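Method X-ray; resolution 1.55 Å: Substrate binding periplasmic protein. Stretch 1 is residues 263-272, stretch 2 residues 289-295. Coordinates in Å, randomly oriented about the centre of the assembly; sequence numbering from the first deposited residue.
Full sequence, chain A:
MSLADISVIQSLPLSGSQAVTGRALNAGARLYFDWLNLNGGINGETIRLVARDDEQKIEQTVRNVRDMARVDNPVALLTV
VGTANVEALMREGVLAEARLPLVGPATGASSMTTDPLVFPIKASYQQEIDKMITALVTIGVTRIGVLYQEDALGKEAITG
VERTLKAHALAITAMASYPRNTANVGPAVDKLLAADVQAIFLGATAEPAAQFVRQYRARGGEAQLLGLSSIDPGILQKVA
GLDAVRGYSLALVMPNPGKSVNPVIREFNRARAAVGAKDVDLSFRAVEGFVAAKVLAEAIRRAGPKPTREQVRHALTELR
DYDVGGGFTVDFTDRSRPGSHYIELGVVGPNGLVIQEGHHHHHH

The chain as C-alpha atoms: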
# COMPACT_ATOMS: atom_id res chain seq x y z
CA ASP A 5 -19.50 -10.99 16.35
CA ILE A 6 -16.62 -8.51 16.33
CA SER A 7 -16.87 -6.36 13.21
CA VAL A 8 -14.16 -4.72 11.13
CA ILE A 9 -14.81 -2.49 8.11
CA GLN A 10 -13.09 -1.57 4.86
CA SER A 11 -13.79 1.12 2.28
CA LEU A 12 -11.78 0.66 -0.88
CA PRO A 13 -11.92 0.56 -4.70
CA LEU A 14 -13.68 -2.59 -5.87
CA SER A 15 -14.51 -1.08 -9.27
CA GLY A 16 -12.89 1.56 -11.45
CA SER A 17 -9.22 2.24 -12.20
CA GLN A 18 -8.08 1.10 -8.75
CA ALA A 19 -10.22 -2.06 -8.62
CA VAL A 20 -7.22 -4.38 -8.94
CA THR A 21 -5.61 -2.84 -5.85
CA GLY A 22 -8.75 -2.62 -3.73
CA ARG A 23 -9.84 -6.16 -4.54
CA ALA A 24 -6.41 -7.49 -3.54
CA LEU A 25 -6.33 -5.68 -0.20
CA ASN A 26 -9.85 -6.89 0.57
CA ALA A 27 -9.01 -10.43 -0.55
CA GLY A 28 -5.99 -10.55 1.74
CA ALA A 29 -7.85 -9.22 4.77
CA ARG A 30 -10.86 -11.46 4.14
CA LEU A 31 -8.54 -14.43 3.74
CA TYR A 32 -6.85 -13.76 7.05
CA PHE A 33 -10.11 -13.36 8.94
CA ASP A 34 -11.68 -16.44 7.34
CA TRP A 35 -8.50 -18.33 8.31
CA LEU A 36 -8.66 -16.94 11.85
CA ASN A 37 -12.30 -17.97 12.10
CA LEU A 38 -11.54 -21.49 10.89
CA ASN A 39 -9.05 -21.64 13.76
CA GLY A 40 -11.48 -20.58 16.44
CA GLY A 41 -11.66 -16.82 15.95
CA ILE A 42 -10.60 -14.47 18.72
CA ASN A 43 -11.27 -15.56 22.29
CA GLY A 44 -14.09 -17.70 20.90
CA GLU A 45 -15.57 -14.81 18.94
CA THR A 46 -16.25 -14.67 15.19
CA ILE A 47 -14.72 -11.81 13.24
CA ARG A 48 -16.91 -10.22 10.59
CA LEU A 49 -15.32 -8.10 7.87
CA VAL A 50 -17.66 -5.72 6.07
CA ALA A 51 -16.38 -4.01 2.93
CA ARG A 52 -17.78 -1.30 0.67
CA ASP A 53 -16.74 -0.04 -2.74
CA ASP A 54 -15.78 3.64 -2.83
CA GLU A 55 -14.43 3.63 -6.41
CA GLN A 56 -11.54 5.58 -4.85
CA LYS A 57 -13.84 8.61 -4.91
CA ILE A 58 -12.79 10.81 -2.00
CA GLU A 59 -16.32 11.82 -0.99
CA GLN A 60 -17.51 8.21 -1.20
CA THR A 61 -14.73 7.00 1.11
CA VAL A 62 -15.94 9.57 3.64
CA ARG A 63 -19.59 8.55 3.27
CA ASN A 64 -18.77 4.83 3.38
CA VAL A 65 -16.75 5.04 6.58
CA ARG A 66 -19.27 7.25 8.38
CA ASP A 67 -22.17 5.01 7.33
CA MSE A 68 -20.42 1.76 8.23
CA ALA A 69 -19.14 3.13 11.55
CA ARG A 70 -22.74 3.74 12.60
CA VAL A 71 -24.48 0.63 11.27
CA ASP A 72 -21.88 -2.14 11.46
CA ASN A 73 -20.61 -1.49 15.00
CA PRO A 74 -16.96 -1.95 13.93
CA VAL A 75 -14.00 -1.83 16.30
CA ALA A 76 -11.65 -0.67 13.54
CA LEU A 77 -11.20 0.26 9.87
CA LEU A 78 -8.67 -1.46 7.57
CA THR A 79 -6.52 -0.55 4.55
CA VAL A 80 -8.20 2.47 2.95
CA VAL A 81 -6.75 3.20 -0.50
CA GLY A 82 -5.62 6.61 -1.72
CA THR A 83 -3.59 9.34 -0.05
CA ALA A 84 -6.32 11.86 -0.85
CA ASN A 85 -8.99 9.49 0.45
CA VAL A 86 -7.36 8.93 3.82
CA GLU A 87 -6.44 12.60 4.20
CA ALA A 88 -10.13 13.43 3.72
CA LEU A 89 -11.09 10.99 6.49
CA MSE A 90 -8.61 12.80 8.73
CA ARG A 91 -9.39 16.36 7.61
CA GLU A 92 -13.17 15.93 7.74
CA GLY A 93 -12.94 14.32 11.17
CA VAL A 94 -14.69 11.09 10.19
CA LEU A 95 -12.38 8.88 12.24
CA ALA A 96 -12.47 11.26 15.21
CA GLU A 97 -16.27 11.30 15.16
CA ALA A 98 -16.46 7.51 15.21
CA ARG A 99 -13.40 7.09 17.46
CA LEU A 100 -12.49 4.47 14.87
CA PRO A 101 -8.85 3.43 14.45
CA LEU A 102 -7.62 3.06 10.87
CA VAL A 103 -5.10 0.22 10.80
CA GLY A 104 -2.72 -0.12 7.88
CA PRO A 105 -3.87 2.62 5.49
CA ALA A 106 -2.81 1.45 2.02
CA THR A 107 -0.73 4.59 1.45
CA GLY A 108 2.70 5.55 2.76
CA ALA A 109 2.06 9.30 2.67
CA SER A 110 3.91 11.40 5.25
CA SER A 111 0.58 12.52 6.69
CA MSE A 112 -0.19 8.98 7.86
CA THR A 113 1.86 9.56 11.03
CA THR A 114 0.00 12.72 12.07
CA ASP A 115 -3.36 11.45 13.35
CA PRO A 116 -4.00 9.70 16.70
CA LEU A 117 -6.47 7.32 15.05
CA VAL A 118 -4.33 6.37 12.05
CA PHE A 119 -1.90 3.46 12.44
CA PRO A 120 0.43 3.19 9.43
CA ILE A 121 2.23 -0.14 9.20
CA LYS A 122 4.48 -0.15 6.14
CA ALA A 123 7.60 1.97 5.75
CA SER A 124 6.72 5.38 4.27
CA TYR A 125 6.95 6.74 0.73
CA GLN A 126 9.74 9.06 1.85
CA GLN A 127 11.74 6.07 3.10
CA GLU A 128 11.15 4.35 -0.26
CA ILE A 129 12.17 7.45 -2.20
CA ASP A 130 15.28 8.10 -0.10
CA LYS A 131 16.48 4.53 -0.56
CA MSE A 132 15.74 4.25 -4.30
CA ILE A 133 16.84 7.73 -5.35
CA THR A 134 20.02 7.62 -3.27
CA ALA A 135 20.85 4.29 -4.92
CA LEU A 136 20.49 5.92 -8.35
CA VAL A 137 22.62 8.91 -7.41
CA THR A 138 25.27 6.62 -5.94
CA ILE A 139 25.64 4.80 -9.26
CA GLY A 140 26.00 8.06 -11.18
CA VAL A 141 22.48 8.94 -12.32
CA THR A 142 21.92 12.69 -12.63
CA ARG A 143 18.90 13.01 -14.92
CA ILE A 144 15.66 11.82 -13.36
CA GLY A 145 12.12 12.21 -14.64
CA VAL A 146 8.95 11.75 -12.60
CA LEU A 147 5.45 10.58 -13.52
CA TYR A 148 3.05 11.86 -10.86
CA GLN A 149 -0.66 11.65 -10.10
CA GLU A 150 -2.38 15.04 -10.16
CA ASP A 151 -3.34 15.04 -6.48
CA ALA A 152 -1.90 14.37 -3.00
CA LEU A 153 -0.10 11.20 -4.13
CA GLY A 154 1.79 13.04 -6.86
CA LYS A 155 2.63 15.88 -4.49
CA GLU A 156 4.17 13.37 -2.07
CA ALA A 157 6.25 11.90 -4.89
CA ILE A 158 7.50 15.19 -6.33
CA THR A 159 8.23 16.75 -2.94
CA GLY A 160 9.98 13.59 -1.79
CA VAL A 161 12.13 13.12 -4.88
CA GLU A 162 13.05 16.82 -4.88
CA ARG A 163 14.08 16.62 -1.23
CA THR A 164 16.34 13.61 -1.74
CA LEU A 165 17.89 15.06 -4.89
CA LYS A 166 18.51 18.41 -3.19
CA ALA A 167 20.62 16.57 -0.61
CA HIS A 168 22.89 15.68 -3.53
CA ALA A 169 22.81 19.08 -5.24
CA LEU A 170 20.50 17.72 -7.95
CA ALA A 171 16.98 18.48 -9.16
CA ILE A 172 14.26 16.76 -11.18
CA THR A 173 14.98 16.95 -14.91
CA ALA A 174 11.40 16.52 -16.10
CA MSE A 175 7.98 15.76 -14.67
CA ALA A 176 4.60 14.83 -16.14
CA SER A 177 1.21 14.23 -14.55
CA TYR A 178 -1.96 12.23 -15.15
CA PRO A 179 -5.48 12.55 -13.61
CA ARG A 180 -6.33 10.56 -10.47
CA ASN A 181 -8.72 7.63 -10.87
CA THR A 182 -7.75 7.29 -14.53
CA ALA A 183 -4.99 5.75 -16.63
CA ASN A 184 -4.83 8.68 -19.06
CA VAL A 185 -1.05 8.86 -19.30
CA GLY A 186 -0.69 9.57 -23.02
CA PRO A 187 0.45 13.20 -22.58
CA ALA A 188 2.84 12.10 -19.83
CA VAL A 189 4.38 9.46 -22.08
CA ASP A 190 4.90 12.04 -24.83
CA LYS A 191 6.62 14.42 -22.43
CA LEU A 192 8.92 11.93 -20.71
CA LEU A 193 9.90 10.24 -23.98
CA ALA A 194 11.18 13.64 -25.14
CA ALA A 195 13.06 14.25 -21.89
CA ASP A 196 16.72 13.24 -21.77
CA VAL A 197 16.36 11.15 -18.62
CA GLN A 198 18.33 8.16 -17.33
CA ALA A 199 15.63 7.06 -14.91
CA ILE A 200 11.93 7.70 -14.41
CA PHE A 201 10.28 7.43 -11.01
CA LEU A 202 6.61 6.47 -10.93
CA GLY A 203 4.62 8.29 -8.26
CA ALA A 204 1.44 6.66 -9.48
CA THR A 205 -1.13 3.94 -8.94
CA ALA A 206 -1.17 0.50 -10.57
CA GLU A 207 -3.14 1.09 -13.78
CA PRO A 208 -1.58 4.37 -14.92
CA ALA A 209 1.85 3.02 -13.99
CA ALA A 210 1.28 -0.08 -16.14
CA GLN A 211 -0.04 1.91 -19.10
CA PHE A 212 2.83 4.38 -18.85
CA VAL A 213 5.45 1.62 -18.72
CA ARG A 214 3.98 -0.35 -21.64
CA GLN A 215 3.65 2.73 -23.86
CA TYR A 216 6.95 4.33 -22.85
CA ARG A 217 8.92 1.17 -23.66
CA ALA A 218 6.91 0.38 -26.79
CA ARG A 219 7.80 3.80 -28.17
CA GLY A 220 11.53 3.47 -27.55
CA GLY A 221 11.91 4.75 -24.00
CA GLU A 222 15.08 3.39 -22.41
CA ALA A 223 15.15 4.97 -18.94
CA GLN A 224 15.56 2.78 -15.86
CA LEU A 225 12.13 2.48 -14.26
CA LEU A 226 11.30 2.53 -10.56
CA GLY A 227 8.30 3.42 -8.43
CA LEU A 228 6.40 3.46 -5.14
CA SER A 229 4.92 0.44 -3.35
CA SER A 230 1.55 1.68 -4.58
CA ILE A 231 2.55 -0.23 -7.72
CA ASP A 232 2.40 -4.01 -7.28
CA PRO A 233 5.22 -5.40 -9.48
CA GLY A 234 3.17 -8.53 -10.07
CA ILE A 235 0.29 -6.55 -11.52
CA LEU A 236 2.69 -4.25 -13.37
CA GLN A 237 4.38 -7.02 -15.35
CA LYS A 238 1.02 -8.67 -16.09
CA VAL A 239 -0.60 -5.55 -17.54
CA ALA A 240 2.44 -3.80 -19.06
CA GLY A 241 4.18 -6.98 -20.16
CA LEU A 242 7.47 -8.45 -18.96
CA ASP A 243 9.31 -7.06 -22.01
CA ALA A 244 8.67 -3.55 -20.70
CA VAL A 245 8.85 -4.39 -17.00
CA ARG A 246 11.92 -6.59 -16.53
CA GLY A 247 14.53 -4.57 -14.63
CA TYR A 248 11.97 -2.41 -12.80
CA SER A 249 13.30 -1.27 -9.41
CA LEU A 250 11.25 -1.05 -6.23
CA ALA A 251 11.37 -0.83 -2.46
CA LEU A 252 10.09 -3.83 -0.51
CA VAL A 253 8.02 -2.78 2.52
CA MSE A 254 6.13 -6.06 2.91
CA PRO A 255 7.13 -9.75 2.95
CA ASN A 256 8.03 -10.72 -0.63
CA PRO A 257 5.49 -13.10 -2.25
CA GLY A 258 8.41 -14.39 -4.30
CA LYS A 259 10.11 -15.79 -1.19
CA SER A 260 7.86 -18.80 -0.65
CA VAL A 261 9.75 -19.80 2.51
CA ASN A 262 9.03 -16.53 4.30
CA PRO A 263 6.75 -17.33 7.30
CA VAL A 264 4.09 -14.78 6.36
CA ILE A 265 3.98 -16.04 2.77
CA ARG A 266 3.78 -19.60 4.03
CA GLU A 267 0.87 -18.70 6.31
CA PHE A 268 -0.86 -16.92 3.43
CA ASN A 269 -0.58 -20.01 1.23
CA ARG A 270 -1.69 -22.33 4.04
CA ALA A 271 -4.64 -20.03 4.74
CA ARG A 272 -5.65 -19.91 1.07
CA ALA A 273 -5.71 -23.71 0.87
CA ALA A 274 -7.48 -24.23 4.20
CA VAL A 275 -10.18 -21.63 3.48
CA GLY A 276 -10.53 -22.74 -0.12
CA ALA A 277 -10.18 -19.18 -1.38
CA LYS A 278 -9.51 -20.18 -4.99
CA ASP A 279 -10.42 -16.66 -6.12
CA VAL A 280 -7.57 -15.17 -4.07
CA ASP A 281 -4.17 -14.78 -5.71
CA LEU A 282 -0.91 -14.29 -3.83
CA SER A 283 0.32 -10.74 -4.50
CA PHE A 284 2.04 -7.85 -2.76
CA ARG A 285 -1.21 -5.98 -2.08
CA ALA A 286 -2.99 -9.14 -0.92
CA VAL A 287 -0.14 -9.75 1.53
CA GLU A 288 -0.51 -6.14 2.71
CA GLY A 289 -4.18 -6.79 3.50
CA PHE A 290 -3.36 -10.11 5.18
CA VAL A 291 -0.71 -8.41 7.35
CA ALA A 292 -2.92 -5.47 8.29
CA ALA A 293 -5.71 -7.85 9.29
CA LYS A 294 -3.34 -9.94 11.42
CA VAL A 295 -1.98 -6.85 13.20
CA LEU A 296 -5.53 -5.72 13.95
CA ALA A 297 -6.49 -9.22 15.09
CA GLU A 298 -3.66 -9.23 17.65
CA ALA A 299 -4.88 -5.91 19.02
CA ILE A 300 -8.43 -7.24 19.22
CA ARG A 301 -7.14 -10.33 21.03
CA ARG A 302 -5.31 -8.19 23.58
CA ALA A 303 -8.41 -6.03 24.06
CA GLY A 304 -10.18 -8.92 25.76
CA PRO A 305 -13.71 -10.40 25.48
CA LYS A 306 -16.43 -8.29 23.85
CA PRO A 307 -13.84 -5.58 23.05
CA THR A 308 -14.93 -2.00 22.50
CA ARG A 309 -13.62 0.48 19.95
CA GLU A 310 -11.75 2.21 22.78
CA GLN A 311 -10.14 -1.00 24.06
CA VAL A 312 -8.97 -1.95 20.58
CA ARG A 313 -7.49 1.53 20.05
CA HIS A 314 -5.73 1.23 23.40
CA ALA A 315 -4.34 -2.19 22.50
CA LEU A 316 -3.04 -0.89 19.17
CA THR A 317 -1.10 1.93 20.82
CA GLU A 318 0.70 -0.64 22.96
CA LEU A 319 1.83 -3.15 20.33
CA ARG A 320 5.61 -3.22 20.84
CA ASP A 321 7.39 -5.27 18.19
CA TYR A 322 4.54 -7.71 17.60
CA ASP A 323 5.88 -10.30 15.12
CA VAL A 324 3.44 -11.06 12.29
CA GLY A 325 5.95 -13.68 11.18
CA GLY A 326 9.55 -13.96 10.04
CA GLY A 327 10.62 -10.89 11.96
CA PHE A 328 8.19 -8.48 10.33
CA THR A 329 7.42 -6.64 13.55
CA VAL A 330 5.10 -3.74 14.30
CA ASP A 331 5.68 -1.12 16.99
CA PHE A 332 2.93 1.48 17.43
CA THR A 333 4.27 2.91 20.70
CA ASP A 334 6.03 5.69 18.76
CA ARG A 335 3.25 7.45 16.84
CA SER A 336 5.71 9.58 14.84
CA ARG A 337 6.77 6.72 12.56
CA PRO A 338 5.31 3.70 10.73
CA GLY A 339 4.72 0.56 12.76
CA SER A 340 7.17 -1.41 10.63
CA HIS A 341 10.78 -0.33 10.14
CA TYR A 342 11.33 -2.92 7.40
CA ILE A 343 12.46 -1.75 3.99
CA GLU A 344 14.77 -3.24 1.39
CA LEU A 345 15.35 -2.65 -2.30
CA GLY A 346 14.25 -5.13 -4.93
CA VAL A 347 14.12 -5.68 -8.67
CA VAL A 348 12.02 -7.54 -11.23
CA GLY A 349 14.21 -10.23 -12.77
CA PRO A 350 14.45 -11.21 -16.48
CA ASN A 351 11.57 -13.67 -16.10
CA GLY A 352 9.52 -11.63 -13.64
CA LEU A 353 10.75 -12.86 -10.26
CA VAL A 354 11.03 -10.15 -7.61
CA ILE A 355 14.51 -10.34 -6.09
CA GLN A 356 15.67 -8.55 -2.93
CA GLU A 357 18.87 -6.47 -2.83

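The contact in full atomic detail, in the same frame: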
# COMPACT_ATOMS: atom_id res chain seq x y z
N PRO A 263 7.88 -16.93 6.45
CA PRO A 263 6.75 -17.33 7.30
C PRO A 263 5.39 -16.72 6.99
O PRO A 263 4.38 -17.41 7.05
CB PRO A 263 7.24 -16.97 8.70
CG PRO A 263 8.71 -17.19 8.60
CD PRO A 263 9.05 -16.58 7.26
N VAL A 264 5.36 -15.43 6.67
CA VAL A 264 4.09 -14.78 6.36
C VAL A 264 3.53 -15.33 5.05
O VAL A 264 2.33 -15.60 4.94
CB VAL A 264 4.25 -13.25 6.24
CG1 VAL A 264 2.92 -12.61 5.84
CG2 VAL A 264 4.71 -12.68 7.57
N ILE A 265 4.40 -15.52 4.06
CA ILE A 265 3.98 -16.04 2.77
C ILE A 265 3.51 -17.48 2.94
O ILE A 265 2.52 -17.89 2.33
CB ILE A 265 5.13 -15.97 1.74
CG1 ILE A 265 5.60 -14.52 1.59
CG2 ILE A 265 4.67 -16.52 0.39
CD1 ILE A 265 4.48 -13.51 1.26
N ARG A 266 4.20 -18.23 3.79
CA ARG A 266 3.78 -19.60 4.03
C ARG A 266 2.41 -19.63 4.70
O ARG A 266 1.56 -20.44 4.33
CB ARG A 266 4.81 -20.36 4.88
CG ARG A 266 5.98 -20.86 4.05
CD ARG A 266 6.86 -21.88 4.76
NE ARG A 266 7.76 -21.27 5.74
CZ ARG A 266 7.54 -21.27 7.06
NH1 ARG A 266 6.46 -21.84 7.55
NH2 ARG A 266 8.43 -20.72 7.87
N GLU A 267 2.18 -18.73 5.65
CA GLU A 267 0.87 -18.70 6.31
C GLU A 267 -0.22 -18.30 5.32
O GLU A 267 -1.33 -18.83 5.36
CB GLU A 267 0.86 -17.75 7.51
CG GLU A 267 -0.41 -17.93 8.36
CD GLU A 267 -0.56 -16.93 9.49
OE1 GLU A 267 0.32 -16.07 9.67
OE2 GLU A 267 -1.58 -17.03 10.21
N PHE A 268 0.10 -17.37 4.43
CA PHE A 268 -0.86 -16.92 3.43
C PHE A 268 -1.27 -18.10 2.55
O PHE A 268 -2.45 -18.31 2.31
CB PHE A 268 -0.23 -15.80 2.57
CG PHE A 268 -1.18 -15.18 1.58
CD1 PHE A 268 -1.56 -15.86 0.42
CD2 PHE A 268 -1.69 -13.90 1.80
CE1 PHE A 268 -2.42 -15.27 -0.51
CE2 PHE A 268 -2.56 -13.31 0.89
CZ PHE A 268 -2.92 -13.99 -0.27
N ASN A 269 -0.29 -18.86 2.08
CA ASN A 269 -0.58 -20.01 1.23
C ASN A 269 -1.33 -21.11 1.98
O ASN A 269 -2.20 -21.76 1.41
CB ASN A 269 0.70 -20.57 0.61
CG ASN A 269 1.22 -19.70 -0.51
OD1 ASN A 269 0.44 -19.08 -1.23
ND2 ASN A 269 2.53 -19.66 -0.68
N ARG A 270 -0.99 -21.32 3.25
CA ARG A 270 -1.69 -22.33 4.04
C ARG A 270 -3.13 -21.87 4.26
O ARG A 270 -4.07 -22.67 4.19
CB ARG A 270 -1.00 -22.56 5.39
CG ARG A 270 0.35 -23.29 5.32
CD ARG A 270 0.26 -24.59 4.52
NE ARG A 270 0.58 -24.38 3.11
CZ ARG A 270 -0.03 -24.99 2.10
NH1 ARG A 270 -1.00 -25.86 2.32
NH2 ARG A 270 0.35 -24.73 0.85
N ALA A 271 -3.31 -20.58 4.52
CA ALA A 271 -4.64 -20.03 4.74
C ALA A 271 -5.50 -20.17 3.48
O ALA A 271 -6.66 -20.57 3.56
CB ALA A 271 -4.54 -18.56 5.15
N ARG A 272 -4.93 -19.83 2.34
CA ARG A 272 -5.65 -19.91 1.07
C ARG A 272 -6.17 -21.33 0.84
O ARG A 272 -7.33 -21.52 0.48
CB ARG A 272 -4.74 -19.50 -0.08
CG ARG A 272 -5.38 -19.58 -1.46
CD ARG A 272 -4.44 -19.05 -2.53
NE ARG A 272 -5.01 -19.15 -3.87
CZ ARG A 272 -5.23 -20.30 -4.50
NH1 ARG A 272 -4.93 -21.45 -3.92
NH2 ARG A 272 -5.75 -20.29 -5.72
N GLY A 289 -2.89 -6.68 2.83
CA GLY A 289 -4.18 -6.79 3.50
C GLY A 289 -4.16 -7.87 4.57
O GLY A 289 -4.75 -7.70 5.65
N PHE A 290 -3.50 -8.98 4.27
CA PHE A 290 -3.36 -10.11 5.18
C PHE A 290 -2.62 -9.64 6.45
O PHE A 290 -3.06 -9.89 7.58
CB PHE A 290 -2.54 -11.20 4.47
CG PHE A 290 -2.54 -12.54 5.16
CD1 PHE A 290 -3.57 -13.45 4.97
CD2 PHE A 290 -1.46 -12.92 5.96
CE1 PHE A 290 -3.53 -14.72 5.55
CE2 PHE A 290 -1.41 -14.19 6.55
CZ PHE A 290 -2.44 -15.09 6.34
N VAL A 291 -1.52 -8.93 6.25
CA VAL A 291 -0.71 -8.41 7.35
C VAL A 291 -1.46 -7.40 8.20
O VAL A 291 -1.41 -7.45 9.43
CB VAL A 291 0.60 -7.78 6.81
CG1 VAL A 291 1.30 -6.98 7.90
CG2 VAL A 291 1.53 -8.87 6.30
N ALA A 292 -2.17 -6.48 7.55
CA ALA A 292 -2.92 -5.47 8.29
C ALA A 292 -3.98 -6.15 9.15
O ALA A 292 -4.16 -5.81 10.32
CB ALA A 292 -3.58 -4.49 7.33
N ALA A 293 -4.67 -7.13 8.57
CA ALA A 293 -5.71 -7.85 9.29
C ALA A 293 -5.13 -8.59 10.49
O ALA A 293 -5.74 -8.61 11.56
CB ALA A 293 -6.42 -8.83 8.36
N LYS A 294 -3.96 -9.20 10.32
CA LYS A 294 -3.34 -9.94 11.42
C LYS A 294 -2.91 -9.00 12.55
O LYS A 294 -3.06 -9.33 13.72
CB LYS A 294 -2.13 -10.74 10.91
CG LYS A 294 -1.57 -11.68 11.97
CD LYS A 294 -0.57 -12.66 11.38
CE LYS A 294 -0.11 -13.65 12.44
NZ LYS A 294 0.86 -14.63 11.89
N VAL A 295 -2.39 -7.83 12.19
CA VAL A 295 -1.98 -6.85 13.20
C VAL A 295 -3.21 -6.41 14.00
O VAL A 295 -3.17 -6.32 15.23
CB VAL A 295 -1.32 -5.62 12.55
CG1 VAL A 295 -1.19 -4.49 13.56
CG2 VAL A 295 0.05 -6.00 12.01

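Residues 263-272 and 289-295 are both helical, and their axes cross almost at right angles (94°) with a closest approach of 11.2 Å. The contact is small, burying 309 Å² in total, and most of it is organised around one side chain, Phe-290, which fits as a knob among Val-264, Glu-267, Phe-268 and Ala-271.

Along the first helix, Pro-263 makes no contact, and the interface opens with Val-264. Its CB points sideways to the partner helix, yet with the side chain in the t rotamer, CG1 of Val-264 lies 4.0 Å from CG2 of Val-291 and 4.4 Å from CD2 of Phe-290, so this one methyl group touches both residues. Ile-265 and Arg-266 take no part.

One turn on from Pro-263, Glu-267 directs its CB toward the second helix. Its side chain is extended, with chi1 and chi2 both t, and it meets an all-t Lys-294: NZ of Lys-294 donates a hydrogen bond to OE1 of Glu-267 at 2.7 Å, forming a salt bridge. This is the only hydrogen bond, and the only salt bridge, between the two stretches, and it lies beside the aromatic knob, since OE1 of Glu-267 is also 4.0 Å from CE2 of Phe-290.

Phe-268 packs against one face of the Phe-290 ring. The ring centroids are 5.2 Å apart and the planes are inclined at 52°, an oblique arrangement in which CD2 of Phe-268 approaches CD1 of Phe-290 to 3.7 Å. The backbone contributes as well: CA of Phe-268 lies over the ring face, 4.2 Å from the Phe-290 centroid, in a CH-pi contact.

Asn-269 points away and Arg-270 is out of reach. Ala-271 completes the pocket, with CB of Ala-271 4.0 Å from CE1 of Phe-290 at the ring edge. Arg-272 sets its CB sideways and makes no contact with the second helix.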